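Local coordinates for protein 373aa long hypothetical citrate synthase (Sulfolobus tokodaii, PDB 1VGP) that belongs to the citrate synthase family, a largely helical protein that assembles as a dimer, at residues A[11-16]-A[343-348]; A[71-76]-A[141-146]; A[269-274]-A[314-319]; A[224-229]-A[287-292]. All blocks are in the same frame, centred on the assembly; numbering follows the deposited sequence.

Contact 1: residues A[11-16]-A[343-348]; sequences YVKETE and IMEYIK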
loop_
_atom_site.group_PDB
_atom_site.type_symbol
_atom_site.label_atom_id
_atom_site.label_comp_id
_atom_site.label_asym_id
_atom_site.label_seq_id
_atom_site.Cartn_x
_atom_site.Cartn_y
_atom_site.Cartn_z
ATOM N N TYR A 11 12.901 -12.772 9.999
ATOM C CA TYR A 11 12.458 -11.799 10.999
ATOM C C TYR A 11 12.736 -10.413 10.458
ATOM O O TYR A 11 13.859 -10.115 10.071
ATOM C CB TYR A 11 13.219 -11.979 12.316
ATOM C CG TYR A 11 12.800 -13.179 13.132
ATOM C CD1 TYR A 11 13.503 -14.382 13.050
ATOM C CD2 TYR A 11 11.714 -13.113 13.999
ATOM C CE1 TYR A 11 13.136 -15.489 13.813
ATOM C CE2 TYR A 11 11.336 -14.213 14.766
ATOM C CZ TYR A 11 12.054 -15.397 14.668
ATOM O OH TYR A 11 11.697 -16.486 15.426
ATOM N N VAL A 12 11.722 -9.556 10.422
ATOM C CA VAL A 12 11.910 -8.229 9.841
ATOM C C VAL A 12 11.906 -7.136 10.905
ATOM O O VAL A 12 12.177 -5.981 10.609
ATOM C CB VAL A 12 10.834 -7.913 8.773
ATOM C CG1 VAL A 12 11.011 -8.828 7.571
ATOM C CG2 VAL A 12 9.439 -8.043 9.367
ATOM N N LYS A 13 11.606 -7.505 12.143
ATOM C CA LYS A 13 11.804 -6.580 13.242
ATOM C C LYS A 13 11.774 -7.280 14.588
ATOM O O LYS A 13 11.253 -8.386 14.706
ATOM C CB LYS A 13 10.738 -5.480 13.217
ATOM C CG LYS A 13 9.331 -5.944 13.551
ATOM C CD LYS A 13 8.363 -4.778 13.437
ATOM C CE LYS A 13 7.670 -4.516 14.749
ATOM N NZ LYS A 13 7.294 -3.087 14.881
ATOM N N GLU A 14 12.346 -6.632 15.599
ATOM C CA GLU A 14 12.045 -6.968 16.978
ATOM C C GLU A 14 10.806 -6.190 17.388
ATOM O O GLU A 14 10.510 -5.143 16.818
ATOM C CB GLU A 14 13.207 -6.591 17.896
ATOM C CG GLU A 14 14.481 -7.352 17.616
ATOM C CD GLU A 14 15.600 -6.960 18.549
ATOM O OE1 GLU A 14 15.831 -5.740 18.729
ATOM O OE2 GLU A 14 16.246 -7.874 19.102
ATOM N N THR A 15 10.089 -6.694 18.384
ATOM C CA THR A 15 8.870 -6.043 18.811
ATOM C C THR A 15 8.608 -6.228 20.300
ATOM O O THR A 15 9.079 -7.188 20.910
ATOM C CB THR A 15 7.676 -6.569 18.023
ATOM O OG1 THR A 15 6.534 -5.745 18.286
ATOM C CG2 THR A 15 7.381 -8.010 18.416
ATOM N N GLU A 16 7.849 -5.303 20.878
ATOM C CA GLU A 16 7.453 -5.416 22.272
ATOM C C GLU A 16 5.941 -5.404 22.387
ATOM O O GLU A 16 5.393 -5.501 23.481
ATOM C CB GLU A 16 8.039 -4.264 23.073
ATOM C CG GLU A 16 9.537 -4.120 22.918
ATOM C CD GLU A 16 10.182 -3.539 24.152
ATOM O OE1 GLU A 16 10.226 -4.248 25.181
ATOM O OE2 GLU A 16 10.636 -2.377 24.095
ATOM N N ILE A 343 4.280 0.767 13.270
ATOM C CA ILE A 343 4.951 1.846 12.555
ATOM C C ILE A 343 5.700 2.746 13.543
ATOM O O ILE A 343 6.873 3.081 13.333
ATOM C CB ILE A 343 3.921 2.677 11.754
ATOM C CG1 ILE A 343 3.372 1.837 10.600
ATOM C CG2 ILE A 343 4.552 3.963 11.250
ATOM C CD1 ILE A 343 2.178 2.449 9.887
ATOM N N MET A 344 5.017 3.123 14.622
ATOM C CA MET A 344 5.646 3.900 15.683
ATOM C C MET A 344 6.890 3.175 16.185
ATOM O O MET A 344 7.958 3.772 16.323
ATOM C CB MET A 344 4.667 4.116 16.835
ATOM C CG MET A 344 3.916 5.436 16.779
ATOM S SD MET A 344 2.434 5.470 17.832
ATOM C CE MET A 344 3.128 5.813 19.416
ATOM N N GLU A 345 6.748 1.881 16.446
ATOM C CA GLU A 345 7.835 1.080 16.982
ATOM C C GLU A 345 8.958 0.892 15.960
ATOM O O GLU A 345 10.132 0.940 16.309
ATOM C CB GLU A 345 7.306 -0.288 17.412
ATOM C CG GLU A 345 8.356 -1.191 18.014
ATOM C CD GLU A 345 7.797 -2.533 18.424
ATOM O OE1 GLU A 345 7.386 -3.303 17.523
ATOM O OE2 GLU A 345 7.763 -2.819 19.648
ATOM N N TYR A 346 8.591 0.674 14.702
ATOM C CA TYR A 346 9.569 0.370 13.672
ATOM C C TYR A 346 10.449 1.574 13.357
ATOM O O TYR A 346 11.641 1.425 13.074
ATOM C CB TYR A 346 8.870 -0.095 12.390
ATOM C CG TYR A 346 9.826 -0.580 11.336
ATOM C CD1 TYR A 346 10.250 -1.907 11.321
ATOM C CD2 TYR A 346 10.347 0.297 10.376
ATOM C CE1 TYR A 346 11.174 -2.353 10.378
ATOM C CE2 TYR A 346 11.272 -0.135 9.432
ATOM C CZ TYR A 346 11.686 -1.465 9.438
ATOM O OH TYR A 346 12.618 -1.912 8.521
ATOM N N ILE A 347 9.877 2.774 13.398
ATOM C CA ILE A 347 10.621 3.949 12.939
ATOM C C ILE A 347 11.425 4.669 14.028
ATOM O O ILE A 347 11.979 5.731 13.768
ATOM C CB ILE A 347 9.693 4.995 12.247
ATOM C CG1 ILE A 347 8.644 5.521 13.229
ATOM C CG2 ILE A 347 9.032 4.380 11.035
ATOM C CD1 ILE A 347 7.789 6.622 12.653
ATOM N N LYS A 348 11.513 4.106 15.227
ATOM C CA LYS A 348 12.441 4.655 16.177
ATOM C C LYS A 348 13.854 4.433 15.639
ATOM O O LYS A 348 14.668 5.347 15.629
ATOM C CB LYS A 348 12.251 4.023 17.574
ATOM C CG LYS A 348 11.081 4.667 18.338
ATOM C CD LYS A 348 11.046 4.336 19.829
ATOM C CE LYS A 348 10.186 3.106 20.111
ATOM N NZ LYS A 348 10.703 1.877 19.418
#

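Contact 2: residues A[71-76]-A[141-146]; sequences ERYLPD and IEPDPK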
loop_
_atom_site.group_PDB
_atom_site.type_symbol
_atom_site.label_atom_id
_atom_site.label_comp_id
_atom_site.label_asym_id
_atom_site.label_seq_id
_atom_site.Cartn_x
_atom_site.Cartn_y
_atom_site.Cartn_z
ATOM N N GLU A 71 -11.885 13.741 17.258
ATOM C CA GLU A 71 -11.541 13.687 15.839
ATOM C C GLU A 71 -12.294 12.614 15.058
ATOM O O GLU A 71 -11.772 12.079 14.086
ATOM C CB GLU A 71 -10.039 13.453 15.674
ATOM C CG GLU A 71 -9.176 14.671 15.946
ATOM C CD GLU A 71 -9.271 15.711 14.845
ATOM O OE1 GLU A 71 -9.174 15.335 13.660
ATOM O OE2 GLU A 71 -9.443 16.908 15.170
ATOM N N ARG A 72 -13.514 12.301 15.478
ATOM C CA ARG A 72 -14.284 11.238 14.839
ATOM C C ARG A 72 -14.934 11.733 13.562
ATOM O O ARG A 72 -15.353 10.939 12.718
ATOM C CB ARG A 72 -15.377 10.714 15.777
ATOM C CG ARG A 72 -14.858 10.113 17.058
ATOM C CD ARG A 72 -15.992 9.605 17.911
ATOM N NE ARG A 72 -15.496 8.705 18.942
ATOM C CZ ARG A 72 -16.150 8.421 20.060
ATOM N NH1 ARG A 72 -17.335 8.965 20.292
ATOM N NH2 ARG A 72 -15.612 7.592 20.946
ATOM N N TYR A 73 -15.024 13.051 13.426
ATOM C CA TYR A 73 -15.773 13.647 12.338
ATOM C C TYR A 73 -14.970 13.584 11.042
ATOM O O TYR A 73 -13.770 13.869 11.030
ATOM C CB TYR A 73 -16.116 15.096 12.692
ATOM C CG TYR A 73 -16.699 15.246 14.084
ATOM C CD1 TYR A 73 -18.044 14.949 14.337
ATOM C CD2 TYR A 73 -15.902 15.652 15.159
ATOM C CE1 TYR A 73 -18.584 15.052 15.628
ATOM C CE2 TYR A 73 -16.431 15.759 16.457
ATOM C CZ TYR A 73 -17.772 15.457 16.681
ATOM O OH TYR A 73 -18.299 15.561 17.952
ATOM N N LEU A 74 -15.635 13.196 9.957
ATOM C CA LEU A 74 -15.042 13.205 8.625
ATOM C C LEU A 74 -15.243 14.560 7.945
ATOM O O LEU A 74 -16.294 15.190 8.099
ATOM C CB LEU A 74 -15.692 12.123 7.767
ATOM C CG LEU A 74 -15.898 10.754 8.410
ATOM C CD1 LEU A 74 -16.852 9.920 7.549
ATOM C CD2 LEU A 74 -14.560 10.054 8.564
ATOM N N PRO A 75 -14.239 15.032 7.180
ATOM C CA PRO A 75 -14.439 16.277 6.425
ATOM C C PRO A 75 -15.475 16.118 5.320
ATOM O O PRO A 75 -15.781 15.000 4.896
ATOM C CB PRO A 75 -13.052 16.591 5.870
ATOM C CG PRO A 75 -12.358 15.288 5.837
ATOM C CD PRO A 75 -12.867 14.516 7.023
ATOM N N ASP A 76 -16.015 17.237 4.856
ATOM C CA ASP A 76 -17.159 17.206 3.948
ATOM C C ASP A 76 -16.841 16.505 2.634
ATOM O O ASP A 76 -17.700 15.828 2.056
ATOM C CB ASP A 76 -17.642 18.624 3.658
ATOM C CG ASP A 76 -17.753 19.460 4.907
ATOM O OD1 ASP A 76 -16.693 19.895 5.411
ATOM O OD2 ASP A 76 -18.890 19.672 5.386
ATOM N N ILE A 141 -25.669 9.330 10.169
ATOM C CA ILE A 141 -25.989 9.739 11.510
ATOM C C ILE A 141 -24.647 9.968 12.190
ATOM O O ILE A 141 -23.812 9.067 12.223
ATOM C CB ILE A 141 -26.829 8.629 12.207
ATOM C CG1 ILE A 141 -26.882 8.858 13.718
ATOM C CG2 ILE A 141 -26.279 7.267 11.836
ATOM C CD1 ILE A 141 -25.748 8.233 14.481
ATOM N N GLU A 142 -24.429 11.181 12.696
ATOM C CA GLU A 142 -23.092 11.648 13.069
ATOM C C GLU A 142 -22.553 11.048 14.365
ATOM O O GLU A 142 -23.310 10.569 15.208
ATOM C CB GLU A 142 -23.091 13.174 13.214
ATOM C CG GLU A 142 -23.281 13.910 11.910
ATOM C CD GLU A 142 -23.495 15.397 12.113
ATOM O OE1 GLU A 142 -23.019 15.936 13.137
ATOM O OE2 GLU A 142 -24.141 16.025 11.243
ATOM N N PRO A 143 -21.227 11.074 14.543
ATOM C CA PRO A 143 -20.693 10.557 15.799
ATOM C C PRO A 143 -21.095 11.434 16.969
ATOM O O PRO A 143 -21.125 12.658 16.859
ATOM C CB PRO A 143 -19.187 10.545 15.569
ATOM C CG PRO A 143 -18.967 11.607 14.562
ATOM C CD PRO A 143 -20.153 11.526 13.645
ATOM N N ASP A 144 -21.398 10.780 18.089
ATOM C CA ASP A 144 -21.832 11.410 19.335
ATOM C C ASP A 144 -20.596 11.513 20.228
ATOM O O ASP A 144 -20.106 10.505 20.724
ATOM C CB ASP A 144 -22.871 10.504 19.970
ATOM C CG ASP A 144 -23.595 11.142 21.140
ATOM O OD1 ASP A 144 -22.940 11.825 21.965
ATOM O OD2 ASP A 144 -24.831 10.933 21.224
ATOM N N PRO A 145 -20.078 12.733 20.454
ATOM C CA PRO A 145 -18.817 12.802 21.200
ATOM C C PRO A 145 -18.962 12.297 22.631
ATOM O O PRO A 145 -17.997 11.846 23.248
ATOM C CB PRO A 145 -18.460 14.280 21.147
ATOM C CG PRO A 145 -19.792 14.947 21.134
ATOM C CD PRO A 145 -20.653 14.075 20.242
ATOM N N LYS A 146 -20.181 12.371 23.148
ATOM C CA LYS A 146 -20.473 11.928 24.505
ATOM C C LYS A 146 -20.204 10.435 24.717
ATOM O O LYS A 146 -19.882 10.017 25.824
ATOM C CB LYS A 146 -21.937 12.236 24.850
ATOM C CG LYS A 146 -22.206 13.680 25.263
ATOM C CD LYS A 146 -22.725 14.517 24.094
ATOM C CE LYS A 146 -22.859 15.995 24.472
ATOM N NZ LYS A 146 -21.639 16.530 25.149
#

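Contact 3: residues A[269-274]-A[314-319]; sequences QYAKLL and SIVFYS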
loop_
_atom_site.group_PDB
_atom_site.type_symbol
_atom_site.label_atom_id
_atom_site.label_comp_id
_atom_site.label_asym_id
_atom_site.label_seq_id
_atom_site.Cartn_x
_atom_site.Cartn_y
_atom_site.Cartn_z
ATOM N N GLN A 269 -18.313 -16.505 24.349
ATOM C CA GLN A 269 -19.286 -16.186 25.383
ATOM C C GLN A 269 -20.265 -15.142 24.863
ATOM O O GLN A 269 -21.450 -15.178 25.194
ATOM C CB GLN A 269 -18.579 -15.682 26.648
ATOM C CG GLN A 269 -17.907 -14.311 26.477
ATOM C CD GLN A 269 -17.216 -13.805 27.742
ATOM O OE1 GLN A 269 -17.873 -13.349 28.699
ATOM N NE2 GLN A 269 -15.883 -13.876 27.751
ATOM N N TYR A 270 -19.772 -14.223 24.034
ATOM C CA TYR A 270 -20.612 -13.137 23.505
ATOM C C TYR A 270 -21.431 -13.574 22.294
ATOM O O TYR A 270 -22.547 -13.099 22.087
ATOM C CB TYR A 270 -19.754 -11.921 23.132
ATOM C CG TYR A 270 -19.050 -11.289 24.317
ATOM C CD1 TYR A 270 -17.696 -11.541 24.565
ATOM C CD2 TYR A 270 -19.749 -10.499 25.232
ATOM C CE1 TYR A 270 -17.066 -11.034 25.690
ATOM C CE2 TYR A 270 -19.117 -9.987 26.366
ATOM C CZ TYR A 270 -17.786 -10.260 26.590
ATOM O OH TYR A 270 -17.168 -9.779 27.720
ATOM N N ALA A 271 -20.873 -14.478 21.498
ATOM C CA ALA A 271 -21.624 -15.080 20.408
ATOM C C ALA A 271 -22.861 -15.738 21.015
ATOM O O ALA A 271 -23.992 -15.482 20.617
ATOM C CB ALA A 271 -20.767 -16.116 19.702
ATOM N N LYS A 272 -22.615 -16.575 22.010
ATOM C CA LYS A 272 -23.665 -17.268 22.726
ATOM C C LYS A 272 -24.671 -16.309 23.375
ATOM O O LYS A 272 -25.880 -16.489 23.217
ATOM C CB LYS A 272 -23.023 -18.162 23.769
ATOM C CG LYS A 272 -23.963 -19.101 24.472
ATOM C CD LYS A 272 -23.200 -19.876 25.533
ATOM C CE LYS A 272 -23.930 -21.130 25.945
ATOM N NZ LYS A 272 -24.348 -21.083 27.369
ATOM N N LEU A 273 -24.193 -15.295 24.098
ATOM C CA LEU A 273 -25.103 -14.372 24.786
ATOM C C LEU A 273 -25.980 -13.611 23.800
ATOM O O LEU A 273 -27.198 -13.564 23.955
ATOM C CB LEU A 273 -24.332 -13.362 25.637
ATOM C CG LEU A 273 -24.964 -12.976 26.992
ATOM C CD1 LEU A 273 -24.327 -11.688 27.486
ATOM C CD2 LEU A 273 -26.468 -12.814 26.872
ATOM N N LEU A 274 -25.356 -13.014 22.791
ATOM C CA LEU A 274 -26.079 -12.249 21.785
ATOM C C LEU A 274 -27.126 -13.124 21.097
ATOM O O LEU A 274 -28.294 -12.740 20.971
ATOM C CB LEU A 274 -25.106 -11.706 20.738
ATOM C CG LEU A 274 -24.198 -10.556 21.185
ATOM C CD1 LEU A 274 -23.150 -10.250 20.112
ATOM C CD2 LEU A 274 -25.049 -9.336 21.455
ATOM N N SER A 314 -17.920 -14.078 13.193
ATOM C CA SER A 314 -18.886 -13.857 12.123
ATOM C C SER A 314 -20.337 -13.994 12.587
ATOM O O SER A 314 -21.242 -13.397 12.003
ATOM C CB SER A 314 -18.617 -14.820 10.963
ATOM O OG SER A 314 -18.401 -16.137 11.429
ATOM N N ILE A 315 -20.569 -14.778 13.633
ATOM C CA ILE A 315 -21.881 -14.769 14.265
ATOM C C ILE A 315 -22.085 -13.423 14.952
ATOM O O ILE A 315 -23.135 -12.794 14.809
ATOM C CB ILE A 315 -22.022 -15.900 15.308
ATOM C CG1 ILE A 315 -22.199 -17.242 14.595
ATOM C CG2 ILE A 315 -23.241 -15.657 16.193
ATOM C CD1 ILE A 315 -22.230 -18.435 15.527
ATOM N N VAL A 316 -21.069 -12.989 15.694
ATOM C CA VAL A 316 -21.149 -11.756 16.460
ATOM C C VAL A 316 -21.385 -10.535 15.566
ATOM O O VAL A 316 -22.355 -9.796 15.756
ATOM C CB VAL A 316 -19.859 -11.537 17.279
ATOM C CG1 VAL A 316 -19.794 -10.097 17.802
ATOM C CG2 VAL A 316 -19.811 -12.541 18.429
ATOM N N PHE A 317 -20.500 -10.332 14.594
ATOM C CA PHE A 317 -20.645 -9.239 13.645
ATOM C C PHE A 317 -22.062 -9.230 13.063
ATOM O O PHE A 317 -22.669 -8.173 12.856
ATOM C CB PHE A 317 -19.612 -9.378 12.520
ATOM C CG PHE A 317 -18.208 -8.986 12.918
ATOM C CD1 PHE A 317 -17.979 -8.004 13.878
ATOM C CD2 PHE A 317 -17.108 -9.595 12.317
ATOM C CE1 PHE A 317 -16.675 -7.628 14.239
ATOM C CE2 PHE A 317 -15.806 -9.229 12.670
ATOM C CZ PHE A 317 -15.588 -8.246 13.632
ATOM N N TYR A 318 -22.584 -10.421 12.799
ATOM C CA TYR A 318 -23.922 -10.583 12.253
ATOM C C TYR A 318 -24.944 -10.102 13.282
ATOM O O TYR A 318 -25.730 -9.202 13.002
ATOM C CB TYR A 318 -24.141 -12.057 11.910
ATOM C CG TYR A 318 -25.331 -12.351 11.021
ATOM C CD1 TYR A 318 -26.371 -13.166 11.477
ATOM C CD2 TYR A 318 -25.405 -11.857 9.712
ATOM C CE1 TYR A 318 -27.448 -13.487 10.663
ATOM C CE2 TYR A 318 -26.482 -12.171 8.885
ATOM C CZ TYR A 318 -27.500 -12.989 9.367
ATOM O OH TYR A 318 -28.579 -13.327 8.578
ATOM N N SER A 319 -24.914 -10.680 14.478
ATOM C CA SER A 319 -25.825 -10.263 15.535
ATOM C C SER A 319 -25.779 -8.771 15.792
ATOM O O SER A 319 -26.758 -8.192 16.255
ATOM C CB SER A 319 -25.507 -10.984 16.837
ATOM O OG SER A 319 -25.177 -12.328 16.584
#

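Contact 4: residues A[224-229]-A[287-292]; sequences KMFKEI and QIAEKV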
loop_
_atom_site.group_PDB
_atom_site.type_symbol
_atom_site.label_atom_id
_atom_site.label_comp_id
_atom_site.label_asym_id
_atom_site.label_seq_id
_atom_site.Cartn_x
_atom_site.Cartn_y
_atom_site.Cartn_z
ATOM N N LYS A 224 -21.480 -18.430 6.524
ATOM C CA LYS A 224 -22.049 -19.036 5.325
ATOM C C LYS A 224 -22.272 -20.524 5.555
ATOM O O LYS A 224 -23.325 -21.071 5.213
ATOM C CB LYS A 224 -21.108 -18.830 4.130
ATOM C CG LYS A 224 -21.587 -19.488 2.843
ATOM C CD LYS A 224 -20.450 -19.699 1.834
ATOM C CE LYS A 224 -20.657 -20.975 0.987
ATOM N NZ LYS A 224 -20.183 -22.230 1.673
ATOM N N MET A 225 -21.275 -21.174 6.147
ATOM C CA MET A 225 -21.378 -22.590 6.468
ATOM C C MET A 225 -22.533 -22.880 7.426
ATOM O O MET A 225 -23.334 -23.783 7.180
ATOM C CB MET A 225 -20.067 -23.081 7.070
ATOM C CG MET A 225 -20.079 -24.554 7.437
ATOM S SD MET A 225 -18.616 -25.010 8.371
ATOM C CE MET A 225 -19.035 -24.393 9.964
ATOM N N PHE A 226 -22.625 -22.122 8.516
ATOM C CA PHE A 226 -23.739 -22.298 9.445
ATOM C C PHE A 226 -25.063 -22.136 8.702
ATOM O O PHE A 226 -26.040 -22.813 9.001
ATOM C CB PHE A 226 -23.681 -21.273 10.583
ATOM C CG PHE A 226 -22.411 -21.309 11.381
ATOM C CD1 PHE A 226 -21.741 -22.507 11.600
ATOM C CD2 PHE A 226 -21.884 -20.134 11.917
ATOM C CE1 PHE A 226 -20.564 -22.535 12.342
ATOM C CE2 PHE A 226 -20.711 -20.150 12.658
ATOM C CZ PHE A 226 -20.047 -21.355 12.870
ATOM N N LYS A 227 -25.091 -21.220 7.743
ATOM C CA LYS A 227 -26.311 -20.948 7.008
ATOM C C LYS A 227 -26.723 -22.147 6.160
ATOM O O LYS A 227 -27.879 -22.568 6.203
ATOM C CB LYS A 227 -26.138 -19.702 6.126
ATOM C CG LYS A 227 -26.476 -18.383 6.844
ATOM C CD LYS A 227 -25.893 -17.165 6.122
ATOM C CE LYS A 227 -26.375 -15.857 6.740
ATOM N NZ LYS A 227 -27.837 -15.887 7.031
ATOM N N GLU A 228 -25.786 -22.715 5.403
ATOM C CA GLU A 228 -26.156 -23.791 4.498
ATOM C C GLU A 228 -26.401 -25.130 5.189
ATOM O O GLU A 228 -27.222 -25.921 4.727
ATOM C CB GLU A 228 -25.132 -23.934 3.367
ATOM C CG GLU A 228 -23.707 -24.215 3.764
ATOM C CD GLU A 228 -22.765 -24.128 2.571
ATOM O OE1 GLU A 228 -22.736 -23.063 1.907
ATOM O OE2 GLU A 228 -22.051 -25.118 2.291
ATOM N N ILE A 229 -25.721 -25.388 6.302
ATOM C CA ILE A 229 -26.223 -26.399 7.238
ATOM C C ILE A 229 -27.546 -25.881 7.774
ATOM O O ILE A 229 -27.581 -24.883 8.483
ATOM C CB ILE A 229 -25.278 -26.611 8.430
ATOM C CG1 ILE A 229 -23.829 -26.768 7.951
ATOM C CG2 ILE A 229 -25.712 -27.838 9.213
ATOM C CD1 ILE A 229 -22.804 -26.738 9.069
ATOM N N GLN A 287 -26.693 -22.506 17.475
ATOM C CA GLN A 287 -26.857 -23.920 17.782
ATOM C C GLN A 287 -26.129 -24.795 16.771
ATOM O O GLN A 287 -25.498 -25.780 17.149
ATOM C CB GLN A 287 -28.336 -24.295 17.815
ATOM C CG GLN A 287 -29.175 -23.438 18.745
ATOM C CD GLN A 287 -30.524 -24.065 19.058
ATOM O OE1 GLN A 287 -30.664 -24.797 20.032
ATOM N NE2 GLN A 287 -31.525 -23.776 18.230
ATOM N N ILE A 288 -26.226 -24.435 15.489
ATOM C CA ILE A 288 -25.433 -25.064 14.424
ATOM C C ILE A 288 -23.967 -25.065 14.823
ATOM O O ILE A 288 -23.287 -26.092 14.772
ATOM C CB ILE A 288 -25.515 -24.283 13.078
ATOM C CG1 ILE A 288 -26.975 -24.051 12.656
ATOM C CG2 ILE A 288 -24.752 -25.035 11.997
ATOM C CD1 ILE A 288 -27.728 -25.293 12.373
ATOM N N ALA A 289 -23.492 -23.887 15.213
ATOM C CA ALA A 289 -22.075 -23.634 15.454
ATOM C C ALA A 289 -21.521 -24.483 16.605
ATOM O O ALA A 289 -20.403 -24.999 16.531
ATOM C CB ALA A 289 -21.873 -22.148 15.743
ATOM N N GLU A 290 -22.299 -24.632 17.669
ATOM C CA GLU A 290 -21.866 -25.477 18.769
ATOM C C GLU A 290 -21.738 -26.920 18.313
ATOM O O GLU A 290 -20.734 -27.578 18.579
ATOM C CB GLU A 290 -22.846 -25.378 19.939
ATOM C CG GLU A 290 -22.265 -24.615 21.113
ATOM C CD GLU A 290 -23.308 -24.234 22.136
ATOM O OE1 GLU A 290 -23.016 -23.347 22.979
ATOM O OE2 GLU A 290 -24.415 -24.821 22.099
ATOM N N LYS A 291 -22.754 -27.398 17.608
ATOM C CA LYS A 291 -22.714 -28.725 17.014
ATOM C C LYS A 291 -21.479 -28.933 16.137
ATOM O O LYS A 291 -20.823 -29.978 16.207
ATOM C CB LYS A 291 -23.979 -28.952 16.192
ATOM C CG LYS A 291 -25.073 -29.653 16.953
ATOM C CD LYS A 291 -24.930 -31.155 16.835
ATOM C CE LYS A 291 -25.582 -31.840 18.019
ATOM N NZ LYS A 291 -25.204 -31.165 19.306
ATOM N N VAL A 292 -21.169 -27.941 15.309
ATOM C CA VAL A 292 -19.976 -27.997 14.469
ATOM C C VAL A 292 -18.706 -27.960 15.321
ATOM O O VAL A 292 -17.762 -28.701 15.051
ATOM C CB VAL A 292 -19.947 -26.820 13.469
ATOM C CG1 VAL A 292 -18.690 -26.880 12.628
ATOM C CG2 VAL A 292 -21.170 -26.872 12.585
#

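Contact 1: residues A[11-16]-A[343-348]
Glu345 overlaps the strand 11-15 with its carboxylate, which is gripped by three donors. OE1 takes two of them on different sides: Lys13 NZ, 2.7 Å from Glu345 OE1, comes to the anti lone pair and makes a salt bridge, while Thr15 OG1, also 2.7 Å from Glu345 OE1, approaches the syn lone pair of that oxygen. OE2 accepts the backbone Glu16 N at 2.8 Å on its syn side, 21° out of the carboxylate plane. The Glu345 chain is extended, with CG anti to the backbone N (chi1 -179°), and meets Thr15 and Glu16 at about a right angle. Lys13 comes across obliquely; its CD lies 4.0 Å from Tyr346 CD1, at the edge of the ring. Val12 O also meets that edge, in plane, 3.8 Å from Tyr346 CE1, while the hydroxyl of Tyr346 is bonded to Lys351 O. The strand pairs in parallel with one of the second subunit, whose Lys5 makes a cation-pi contact with Tyr346, and thus the end of helix 327-346 is tied to the dimer interface. Held on both oxygens, the carboxylate has little freedom to rotate, and the lysine and hydroxyl beside it would probably favour its charged form.

Contact 2: residues A[71-76]-A[141-146]
Tyr73 and Arg72 pack against the two prolines of the loop 141-146. The Tyr73 ring crosses Pro143 obliquely, CD1 lying 3.5 Å from Pro143 CG, and farther out its OH sits 3.4 Å from Pro145 CB. Arg72 runs past Pro143 in the opposite direction, its CB 3.8 Å from Pro143 CB. The chain of Arg72 is extended from CG to NE, and the guanidinium lies beyond the proline ring, where Asp144 O stands at its edge, in plane, 3.2 Å from Arg72 NH1. The same NH1 is hydrogen-bonded to Leu147 O, just past the loop, while Arg72 O receives Thr126 OG1 of helix 113-135. On the other side of the contact, Asp144 N is bonded to Asn152 OD1, and Pro143 rests on Met156, both on helix 149-158. Two connections between helices thus meet here, one joining 58-70 to 76-84 and the other joining 113-135 to 149-158, a loop-to-loop contact within the mainly helical fold of the citrate synthase family.

Contact 3: residues A[269-274]-A[314-319]
Val316 turns its two methyls to different partners on helix 269-274. CG2, anti to its own carbonyl carbon, comes against the backbone of the neighbouring helix, 3.7 Å from Ala271 CA. CG1, anti to the backbone N (chi1 166°), lies 4.1 Å from Leu274 CD1, and the leucine and valine side chains cross at about a right angle. The small alanine lets the chains come close here, with Ala271 CA 5.2 Å from Val316 CA. These are neighbouring helices of the mainly helical citrate synthase fold, 262-278 and 309-319, whose short segments cross at 41° with axes 8.9 Å apart; helix 281-300 lies between them in sequence and packs on Ile315 and Ser319. One turn on from Val316, Ser319 points toward Leu274, and its CB lies 4.0 Å from Leu274 CB. The serine hydroxyl turns back to its own helix: Ser319 OG donates to Ile315 O at 2.7 Å, from above the carbonyl plane. From the first helix, Ile315 CG2 is met by Ala271 CB at 4.3 Å.

Contact 4: residues A[224-229]-A[287-292]
The short segments of helix 221-228 and helix 281-300 cross at 103°, with their axes 9.6 Å apart and Phe226 and Ile288 nearest in the backbone. Phe226 lays one ring face against Ala289: the methyl CB stands 3.8 Å from the centroid of the Phe226 ring and 22° off its normal, a CH-pi contact displaced toward the rim, with Ala289 CB 3.5 Å from Phe226 CZ. Val292 CG2 is at the edge of the same ring. Ile288 runs past Phe226 in the opposite direction, and its CG2 lies 3.9 Å from Phe226 CA. The same methyl is 3.9 Å from Ile229 CD1, wedged between the phenylalanine and the residue just after the end of helix 221-228. Ile229 crosses Val292 obliquely, its CD1 3.9 Å from Val292 CG2. Met225 and Val292 meet tip to tip, with CE 3.7 Å from Val292 CG1; the methionine is extended through SD and bends only at chi3 (78°), which turns CE to the valine. No hydrogen bond joins the segments, and all six touching residues are buried. Around them, Phe311 of helix 309-319 meets Phe226 edge-to-face, while Tyr238 of helix 235-244 covers Met225 and Ile229. The contact is a buried apolar helix-helix crossing within the mainly helical citrate synthase fold, joining helices 221-228 and 281-300.

From the N terminus, strand 11-15 opens the widest loop, which contact 1 closes only at the end of helix 327-346; the other three contacts are nested inside it. Contact 2 closes first, between the loops 71-76 and 141-146, and is complete before contacts 4 and 3 open. Contact 4 then opens at 224-229 and contact 3 at 269-274; they cross, because 287-292 closes contact 4 before 314-319 closes contact 3. These two touch, with centres about 13 Å apart: Ile315 packs on both Phe226 and Ala289, joining four helices into one cluster. Contact 1 lies across the chain's centre from them, at the dimer interface.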